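Protein with a SET domain within carboxy region (Cryptosporidium parvum, PDB 4LDG) probably acts as a histone H4 lysine methyltransferase of the SET8 type, with this chain forming the carboxy-terminal part that carries the SET domain. Local coordinates at residues Ile158-Val164 and Phe244-Asp250; Ile101-Met107 and Ile126-Cys131; Tyr109-His113 and Cys131-His137. All blocks are in the same frame, centred on the assembly; numbering follows the deposited sequence.

Contact 1. Residues Ile158-Val164 and Phe244-Asp250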
# COMPACT_ATOMS: atom_id res chain seq x y z
N ILE A 158 2.82 12.41 -1.09
CA ILE A 158 2.99 11.35 -0.12
C ILE A 158 4.18 11.77 0.74
O ILE A 158 5.31 11.78 0.29
CB ILE A 158 3.22 9.97 -0.77
CG1 ILE A 158 2.00 9.59 -1.62
CG2 ILE A 158 3.43 8.93 0.30
CD1 ILE A 158 2.17 8.41 -2.55
N ARG A 159 3.90 12.13 1.99
CA ARG A 159 4.96 12.51 2.89
C ARG A 159 5.78 11.30 3.31
O ARG A 159 5.29 10.17 3.31
CB ARG A 159 4.37 13.17 4.14
CG ARG A 159 3.60 14.44 3.87
CD ARG A 159 3.61 15.32 5.09
NE ARG A 159 2.55 16.31 5.07
CZ ARG A 159 1.27 16.07 5.37
NH1 ARG A 159 0.40 17.07 5.33
NH2 ARG A 159 0.84 14.85 5.68
N LYS A 160 7.03 11.58 3.67
CA LYS A 160 7.93 10.61 4.23
C LYS A 160 7.29 9.84 5.38
O LYS A 160 6.71 10.45 6.29
CB LYS A 160 9.17 11.33 4.76
CG LYS A 160 10.25 10.44 5.36
CD LYS A 160 11.39 11.32 5.91
CE LYS A 160 12.65 10.51 6.15
NZ LYS A 160 12.38 9.34 7.03
N ASP A 161 7.41 8.51 5.33
CA ASP A 161 6.88 7.59 6.33
C ASP A 161 5.37 7.33 6.29
O ASP A 161 4.88 6.49 7.06
CB ASP A 161 7.32 7.97 7.76
CG ASP A 161 8.76 7.63 8.03
OD1 ASP A 161 9.26 6.64 7.46
OD2 ASP A 161 9.42 8.36 8.81
N ASP A 162 4.64 8.02 5.41
CA ASP A 162 3.23 7.69 5.22
C ASP A 162 3.10 6.23 4.86
O ASP A 162 4.03 5.63 4.27
CB ASP A 162 2.57 8.51 4.11
CG ASP A 162 2.19 9.92 4.54
OD1 ASP A 162 2.42 10.33 5.72
OD2 ASP A 162 1.65 10.65 3.66
N PHE A 163 1.99 5.65 5.30
CA PHE A 163 1.47 4.38 4.79
C PHE A 163 1.15 4.61 3.32
O PHE A 163 0.39 5.52 3.00
CB PHE A 163 0.21 3.96 5.55
CG PHE A 163 -0.29 2.58 5.21
CD1 PHE A 163 0.18 1.47 5.91
CD2 PHE A 163 -1.24 2.38 4.21
CE1 PHE A 163 -0.26 0.19 5.59
CE2 PHE A 163 -1.69 1.11 3.88
CZ PHE A 163 -1.18 0.00 4.55
N VAL A 164 1.69 3.78 2.42
CA VAL A 164 1.35 3.94 0.99
C VAL A 164 0.23 2.99 0.57
O VAL A 164 -0.89 3.42 0.25
CB VAL A 164 2.62 3.85 0.14
CG1 VAL A 164 2.32 3.97 -1.35
CG2 VAL A 164 3.59 4.95 0.55
N PHE A 244 3.24 -4.18 3.74
CA PHE A 244 2.86 -2.87 3.22
C PHE A 244 4.05 -2.00 2.90
O PHE A 244 5.19 -2.22 3.39
CB PHE A 244 1.90 -2.11 4.19
CG PHE A 244 2.49 -1.77 5.55
CD1 PHE A 244 2.95 -0.50 5.84
CD2 PHE A 244 2.59 -2.73 6.53
CE1 PHE A 244 3.49 -0.20 7.08
CE2 PHE A 244 3.14 -2.45 7.77
CZ PHE A 244 3.58 -1.19 8.06
N PHE A 245 3.76 -1.00 2.06
CA PHE A 245 4.75 -0.04 1.62
C PHE A 245 4.64 1.24 2.43
O PHE A 245 3.54 1.68 2.76
CB PHE A 245 4.51 0.30 0.17
CG PHE A 245 4.81 -0.82 -0.77
CD1 PHE A 245 6.10 -1.26 -0.93
CD2 PHE A 245 3.81 -1.40 -1.54
CE1 PHE A 245 6.39 -2.25 -1.84
CE2 PHE A 245 4.09 -2.39 -2.43
CZ PHE A 245 5.38 -2.82 -2.58
N VAL A 246 5.78 1.82 2.78
CA VAL A 246 5.82 3.19 3.29
C VAL A 246 6.82 3.97 2.48
O VAL A 246 7.74 3.40 1.91
CB VAL A 246 6.19 3.25 4.78
CG1 VAL A 246 5.18 2.47 5.60
CG2 VAL A 246 7.56 2.69 5.04
N SER A 247 6.63 5.28 2.39
CA SER A 247 7.50 6.13 1.59
C SER A 247 8.83 6.36 2.29
O SER A 247 8.89 6.48 3.50
CB SER A 247 6.82 7.47 1.35
OG SER A 247 6.51 8.09 2.59
N LYS A 248 9.90 6.45 1.51
CA LYS A 248 11.22 6.72 2.05
C LYS A 248 11.47 8.20 2.17
O LYS A 248 12.43 8.63 2.82
CB LYS A 248 12.30 6.19 1.12
CG LYS A 248 12.20 4.73 0.81
CD LYS A 248 13.39 4.34 -0.05
CE LYS A 248 14.68 4.62 0.68
NZ LYS A 248 15.71 3.75 0.09
N ARG A 249 10.62 8.99 1.52
CA ARG A 249 10.77 10.42 1.50
C ARG A 249 9.49 11.00 0.95
O ARG A 249 8.58 10.28 0.56
CB ARG A 249 11.95 10.79 0.59
CG ARG A 249 11.87 10.17 -0.78
CD ARG A 249 12.70 10.94 -1.80
NE ARG A 249 12.69 10.30 -3.11
CZ ARG A 249 11.78 10.49 -4.08
NH1 ARG A 249 10.75 11.33 -3.93
NH2 ARG A 249 11.91 9.84 -5.22
N ASP A 250 9.40 12.31 0.91
CA ASP A 250 8.30 12.97 0.24
C ASP A 250 8.31 12.56 -1.22
O ASP A 250 9.31 12.69 -1.88
CB ASP A 250 8.44 14.49 0.38
CG ASP A 250 8.14 15.00 1.81
OD1 ASP A 250 7.93 14.18 2.74
OD2 ASP A 250 8.11 16.23 2.02
O HOH W 1 10.70 5.77 5.45
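Phe163 and Val246 face each other as a non-hydrogen-bonded pair where strand 163-166 joins strand 240-247 antiparallel, flanked by bonds from Val164 N to Phe245 O (2.8 Å) and from Ser247 N to Asp162 O (3.2 Å). Just ahead of the strand the chain makes a type II turn from Arg159 to Asp162, which is gripped by Ser247. Its OG, set between its own backbone N and carbonyl carbon (chi1 58°), donates to Arg159 O at 2.5 Å, while Asp162 N reaches that oxygen from the opposite face of the carbonyl plane. Asp161 N meets Ser247 O from above the carbonyl plane at 3.1 Å, and a water donates both to Asp161 OD1 and to Ser247 O. Asp250 OD1 takes the N-H of Lys160 at 2.9 Å, in a fairly straight bond (162°). Just past the turn, Phe163 CE1 lies 3.3 Å from Phe244 CD1; the ring planes are nearly parallel (23°) but slid apart until they barely overlap, and Ile132 of helix 121-134 packs on both. Strand 163-166, entered through a type II turn, thus pairs antiparallel with strand 240-247, the middle strand of a three-stranded sheet within the SET domain.

Contact 2. Residues Ile101-Met107 and Ile126-Cys131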
# COMPACT_ATOMS: atom_id res chain seq x y z
N ILE A 101 -4.92 9.14 16.89
CA ILE A 101 -5.38 8.56 15.64
C ILE A 101 -6.34 9.49 14.94
O ILE A 101 -6.19 9.72 13.75
CB ILE A 101 -6.02 7.19 15.86
CG1 ILE A 101 -4.94 6.17 16.21
CG2 ILE A 101 -6.77 6.73 14.63
CD1 ILE A 101 -5.49 4.85 16.72
N GLU A 102 -7.32 10.05 15.66
CA GLU A 102 -8.33 10.87 15.04
C GLU A 102 -7.78 12.22 14.60
O GLU A 102 -8.28 12.80 13.64
CB GLU A 102 -9.52 11.08 15.97
CG GLU A 102 -10.19 9.78 16.37
CD GLU A 102 -11.70 9.87 16.43
OE1 GLU A 102 -12.17 10.62 17.31
OE2 GLU A 102 -12.40 9.18 15.63
N ALA A 103 -6.75 12.71 15.29
CA ALA A 103 -6.05 13.89 14.84
C ALA A 103 -5.14 13.58 13.65
O ALA A 103 -4.96 14.41 12.77
CB ALA A 103 -5.22 14.48 15.95
N THR A 104 -4.55 12.40 13.62
CA THR A 104 -3.57 12.09 12.58
C THR A 104 -4.27 11.74 11.28
O THR A 104 -3.81 12.14 10.22
CB THR A 104 -2.66 10.95 13.04
OG1 THR A 104 -1.96 11.38 14.23
CG2 THR A 104 -1.66 10.57 11.95
N ILE A 105 -5.40 11.04 11.37
CA ILE A 105 -6.13 10.57 10.20
C ILE A 105 -7.51 11.21 10.14
O ILE A 105 -8.22 11.23 11.15
CB ILE A 105 -6.31 9.05 10.28
CG1 ILE A 105 -4.95 8.39 10.07
CG2 ILE A 105 -7.32 8.57 9.23
CD1 ILE A 105 -4.82 7.06 10.71
N ASP A 106 -7.86 11.76 8.98
CA ASP A 106 -9.19 12.33 8.76
C ASP A 106 -10.07 11.18 8.36
O ASP A 106 -9.89 10.63 7.28
CB ASP A 106 -9.15 13.35 7.63
CG ASP A 106 -10.51 14.02 7.38
OD1 ASP A 106 -10.56 15.28 7.40
OD2 ASP A 106 -11.52 13.28 7.16
N MET A 107 -11.02 10.85 9.23
CA MET A 107 -11.91 9.71 9.04
C MET A 107 -13.01 9.95 8.00
O MET A 107 -13.65 9.01 7.54
CB MET A 107 -12.52 9.30 10.38
CG MET A 107 -11.94 8.02 10.99
SD MET A 107 -10.27 8.13 11.67
CE MET A 107 -10.61 8.28 13.40
N ILE A 126 1.11 2.18 15.63
CA ILE A 126 -0.31 2.39 15.89
C ILE A 126 -1.00 2.90 14.63
O ILE A 126 -2.04 2.37 14.23
CB ILE A 126 -0.51 3.31 17.11
CG1 ILE A 126 -0.19 2.50 18.39
CG2 ILE A 126 -1.92 3.89 17.16
CD1 ILE A 126 0.23 3.33 19.58
N ILE A 127 -0.42 3.88 13.99
CA ILE A 127 -0.99 4.44 12.76
C ILE A 127 -1.03 3.42 11.60
O ILE A 127 -2.05 3.31 10.91
CB ILE A 127 -0.22 5.71 12.33
CG1 ILE A 127 -0.32 6.78 13.43
CG2 ILE A 127 -0.76 6.26 11.00
CD1 ILE A 127 -1.73 7.26 13.71
N TYR A 128 0.04 2.68 11.40
CA TYR A 128 0.08 1.68 10.34
C TYR A 128 -0.98 0.60 10.52
O TYR A 128 -1.74 0.27 9.60
CB TYR A 128 1.49 1.05 10.30
CG TYR A 128 2.59 2.00 9.85
CD1 TYR A 128 2.33 3.06 9.00
CD2 TYR A 128 3.89 1.82 10.27
CE1 TYR A 128 3.33 3.89 8.58
CE2 TYR A 128 4.90 2.67 9.87
CZ TYR A 128 4.62 3.69 9.00
OH TYR A 128 5.64 4.56 8.60
N LYS A 129 -1.04 0.06 11.72
CA LYS A 129 -2.06 -0.90 12.09
C LYS A 129 -3.45 -0.35 11.81
O LYS A 129 -4.28 -1.03 11.21
CB LYS A 129 -1.91 -1.27 13.57
CG LYS A 129 -2.90 -2.31 14.05
CD LYS A 129 -2.48 -2.96 15.36
CE LYS A 129 -3.64 -3.80 15.88
NZ LYS A 129 -3.29 -4.76 16.98
N TYR A 130 -3.69 0.89 12.21
CA TYR A 130 -4.99 1.49 11.93
C TYR A 130 -5.27 1.59 10.43
O TYR A 130 -6.37 1.31 9.99
CB TYR A 130 -5.11 2.86 12.59
CG TYR A 130 -6.51 3.46 12.51
CD1 TYR A 130 -7.46 3.22 13.52
CD2 TYR A 130 -6.88 4.25 11.45
CE1 TYR A 130 -8.71 3.77 13.47
CE2 TYR A 130 -8.15 4.80 11.37
CZ TYR A 130 -9.06 4.55 12.38
OH TYR A 130 -10.32 5.09 12.28
N CYS A 131 -4.30 2.03 9.64
CA CYS A 131 -4.50 2.15 8.17
C CYS A 131 -4.72 0.78 7.51
O CYS A 131 -5.58 0.61 6.64
CB CYS A 131 -3.32 2.83 7.50
SG CYS A 131 -2.99 4.51 8.05
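Ile101 places its CG2 methyl over the centre of one face of the Tyr130 ring, 3.6 Å from the ring centroid and only 8° off the ring normal, a CH-pi contact. The tyrosine is swung out to meet it, with CG anti to the backbone N (chi1 -172°). The other branch of Ile101 points past the ring: its CD1 touches Ile126 CG2 at 3.7 Å, the two side chains crossing at about a right angle. Ile105 CD1 approaches the ring obliquely, 3.6 Å from Tyr130 CD2, and also reaches Ile127 CG2 and Cys131 SG, so that one methyl fills the angle between three residues of the helix. Helix 98-104 packs on helix 121-134 through Ile101 and Thr104, and the strand that follows it adds Ile105, the first residue to leave helical geometry as the chain passes directly into strand 105-106 of a short two-stranded antiparallel sheet. One turn along helix 121-134 from the cysteine, Ile127 turns its CD1 onto the CG2 methyl of Thr104 at 3.7 Å, while Thr104 OG1 is hydrogen-bonded to Tyr119. Met107 bends at chi2 and chi3 and brings SD obliquely to the Tyr130 ring, 4.9 Å from the centroid, in a Met-aromatic contact that is less certain, because Met107 has a second conformer. The phenol oxygen near this sulfur is hydrogen-bonded to Ser87.

Contact 3. Residues Tyr109-His113 and Cys131-His137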
# COMPACT_ATOMS: atom_id res chain seq x y z
N TYR A 109 -12.43 11.62 4.98
CA TYR A 109 -11.82 11.43 3.66
C TYR A 109 -10.84 10.26 3.54
O TYR A 109 -10.41 9.93 2.45
CB TYR A 109 -11.17 12.75 3.22
CG TYR A 109 -12.20 13.85 3.00
CD1 TYR A 109 -12.86 13.95 1.79
CD2 TYR A 109 -12.53 14.75 4.01
CE1 TYR A 109 -13.82 14.92 1.58
CE2 TYR A 109 -13.48 15.73 3.80
CZ TYR A 109 -14.13 15.81 2.59
OH TYR A 109 -15.07 16.77 2.35
N LYS A 110 -10.50 9.62 4.67
CA LYS A 110 -9.55 8.50 4.74
C LYS A 110 -8.16 8.91 4.22
O LYS A 110 -7.61 8.29 3.30
CB LYS A 110 -10.10 7.27 4.01
CG LYS A 110 -11.53 6.88 4.38
CD LYS A 110 -11.62 5.73 5.39
CE LYS A 110 -12.80 4.80 5.09
NZ LYS A 110 -12.60 4.03 3.81
N VAL A 111 -7.63 9.98 4.79
CA VAL A 111 -6.31 10.47 4.45
C VAL A 111 -5.52 10.62 5.71
O VAL A 111 -6.08 10.85 6.79
CB VAL A 111 -6.31 11.83 3.74
CG1 VAL A 111 -6.86 11.70 2.34
CG2 VAL A 111 -7.11 12.87 4.52
N ILE A 112 -4.21 10.52 5.55
CA ILE A 112 -3.28 10.79 6.61
C ILE A 112 -3.06 12.30 6.56
O ILE A 112 -2.42 12.82 5.65
CB ILE A 112 -1.98 10.03 6.45
CG1 ILE A 112 -2.25 8.54 6.43
CG2 ILE A 112 -1.04 10.33 7.62
CD1 ILE A 112 -0.96 7.72 6.27
N HIS A 113 -3.64 12.99 7.55
CA HIS A 113 -3.71 14.44 7.60
C HIS A 113 -2.45 15.06 8.18
O HIS A 113 -2.04 16.12 7.72
CB HIS A 113 -4.93 14.84 8.43
CG HIS A 113 -5.04 16.30 8.71
ND1 HIS A 113 -5.31 17.22 7.72
CD2 HIS A 113 -4.95 16.99 9.87
CE1 HIS A 113 -5.35 18.43 8.26
NE2 HIS A 113 -5.13 18.31 9.55
N CYS A 131 -4.30 2.03 9.64
CA CYS A 131 -4.50 2.15 8.17
C CYS A 131 -4.72 0.78 7.51
O CYS A 131 -5.58 0.61 6.64
CB CYS A 131 -3.32 2.83 7.50
SG CYS A 131 -2.99 4.51 8.05
N ILE A 132 -3.97 -0.22 7.96
CA ILE A 132 -4.12 -1.55 7.40
C ILE A 132 -5.55 -2.06 7.59
O ILE A 132 -6.17 -2.54 6.65
CB ILE A 132 -3.13 -2.55 8.01
CG1 ILE A 132 -1.74 -2.24 7.50
CG2 ILE A 132 -3.50 -3.97 7.58
CD1 ILE A 132 -0.64 -3.00 8.20
N LEU A 133 -6.06 -1.93 8.81
CA LEU A 133 -7.34 -2.56 9.17
C LEU A 133 -8.56 -1.75 8.75
O LEU A 133 -9.61 -2.32 8.54
CB LEU A 133 -7.38 -2.85 10.67
CG LEU A 133 -6.46 -3.99 11.11
CD1 LEU A 133 -6.33 -4.03 12.60
CD2 LEU A 133 -6.97 -5.33 10.60
N ASN A 134 -8.43 -0.43 8.62
CA ASN A 134 -9.56 0.40 8.17
C ASN A 134 -9.42 0.85 6.72
O ASN A 134 -10.13 1.73 6.29
CB ASN A 134 -9.69 1.63 9.09
CG ASN A 134 -10.02 1.23 10.50
OD1 ASN A 134 -11.09 0.69 10.76
ND2 ASN A 134 -9.10 1.45 11.43
N GLU A 135 -8.48 0.25 5.99
CA GLU A 135 -8.32 0.46 4.54
C GLU A 135 -7.98 1.90 4.19
O GLU A 135 -8.51 2.44 3.24
CB GLU A 135 -9.57 0.02 3.77
CG GLU A 135 -10.00 -1.42 3.99
CD GLU A 135 -9.20 -2.44 3.19
OE1 GLU A 135 -8.26 -2.06 2.44
OE2 GLU A 135 -9.51 -3.65 3.31
N ILE A 136 -7.08 2.50 4.94
CA ILE A 136 -6.58 3.82 4.61
C ILE A 136 -5.36 3.61 3.72
O ILE A 136 -4.54 2.74 4.01
CB ILE A 136 -6.09 4.59 5.85
CG1 ILE A 136 -7.08 4.53 7.00
CG2 ILE A 136 -5.79 6.05 5.48
CD1 ILE A 136 -8.32 5.34 6.77
N HIS A 137 -5.23 4.40 2.65
CA HIS A 137 -4.02 4.34 1.79
C HIS A 137 -3.69 5.69 1.22
O HIS A 137 -4.51 6.62 1.24
CB HIS A 137 -4.16 3.31 0.66
CG HIS A 137 -5.51 3.29 0.03
ND1 HIS A 137 -6.42 2.28 0.24
CD2 HIS A 137 -6.12 4.19 -0.78
CE1 HIS A 137 -7.54 2.55 -0.41
NE2 HIS A 137 -7.38 3.70 -1.04
O HOH W 2 -7.60 6.11 1.81
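Lys110 and Ile136 carry most of the apolar contact. The lysine chain is bent at chi2, chi3 and chi4, and this lays its aliphatic part across the isoleucine: Lys110 CD comes to 3.6 Å from Ile136 CD1, with Lys110 CB slightly farther from the same methyl. The other branch of Ile136 lies against the lysine backbone, its CG2 3.6 Å from Lys110 O. Within strand 111-112, the CD1 end of Ile112 meets Cys131 SG of helix 121-134 at 4.2 Å; its CG1 also packs loosely on Ile136 CG2. Phe163 of strand 163-166 touches both Ile112 and Cys131, which ties this packing to the sheet of strands 163-166, 240-247 and 230-237.

The backbone on each side is shaped by a recognised motif. Lys110, with positive phi (59°), and Val111 both face Asp106, forming a G1 beta bulge in the small antiparallel pair of strands 105-106 and 111-112. On the other segment, helix 121-134 closes in a Schellman motif: Glu135 takes positive phi (63°), and Ile136 N bonds back to Cys131 O at 3.0 Å. Ile136 follows directly, and the end of its side chain reaches Lys110 of the bulge.

Polar contact between the segments is made through water. One water molecule donates to Lys110 O at 2.6 Å and accepts from His137 N at 3.0 Å, bridging the two backbones while lying above one face of the His137 imidazole, offset toward its rim. The ammonium group of Lys110 hovers near the carbonyl end of the helix, its NZ 4.2 Å from Asn134 O; this is too long for a bond, though the positive charge may be favoured there by the helix dipole. Asn134 ND2 is hydrogen-bonded to Ser91, among other partners, and Glu135 forms a salt bridge with Lys168.

How the contacts relate
Contacts 2 and 3 are close neighbours, their centres about 7 Å apart, and their segments alternate along the chain. They share Cys131, both use helix 121-134, and both reach the small sheet in which strands 105-106 and 111-112 pair, so successive turns of the helix pack on helix 98-104 and on the short sheet that follows it. Contact 1 follows later in sequence, its centre about 14 Å from that of contact 2 and 13 Å from that of contact 3. Helix 121-134 joins all three: Tyr128, Cys131 and Ile132 pack on the contact 1 strands, and Tyr128 OH probably hydrogen-bonds Asp161 O. The helix thus packs on both sheets, and the small sheet also meets strand 163-166 directly, Ile112 on Phe163.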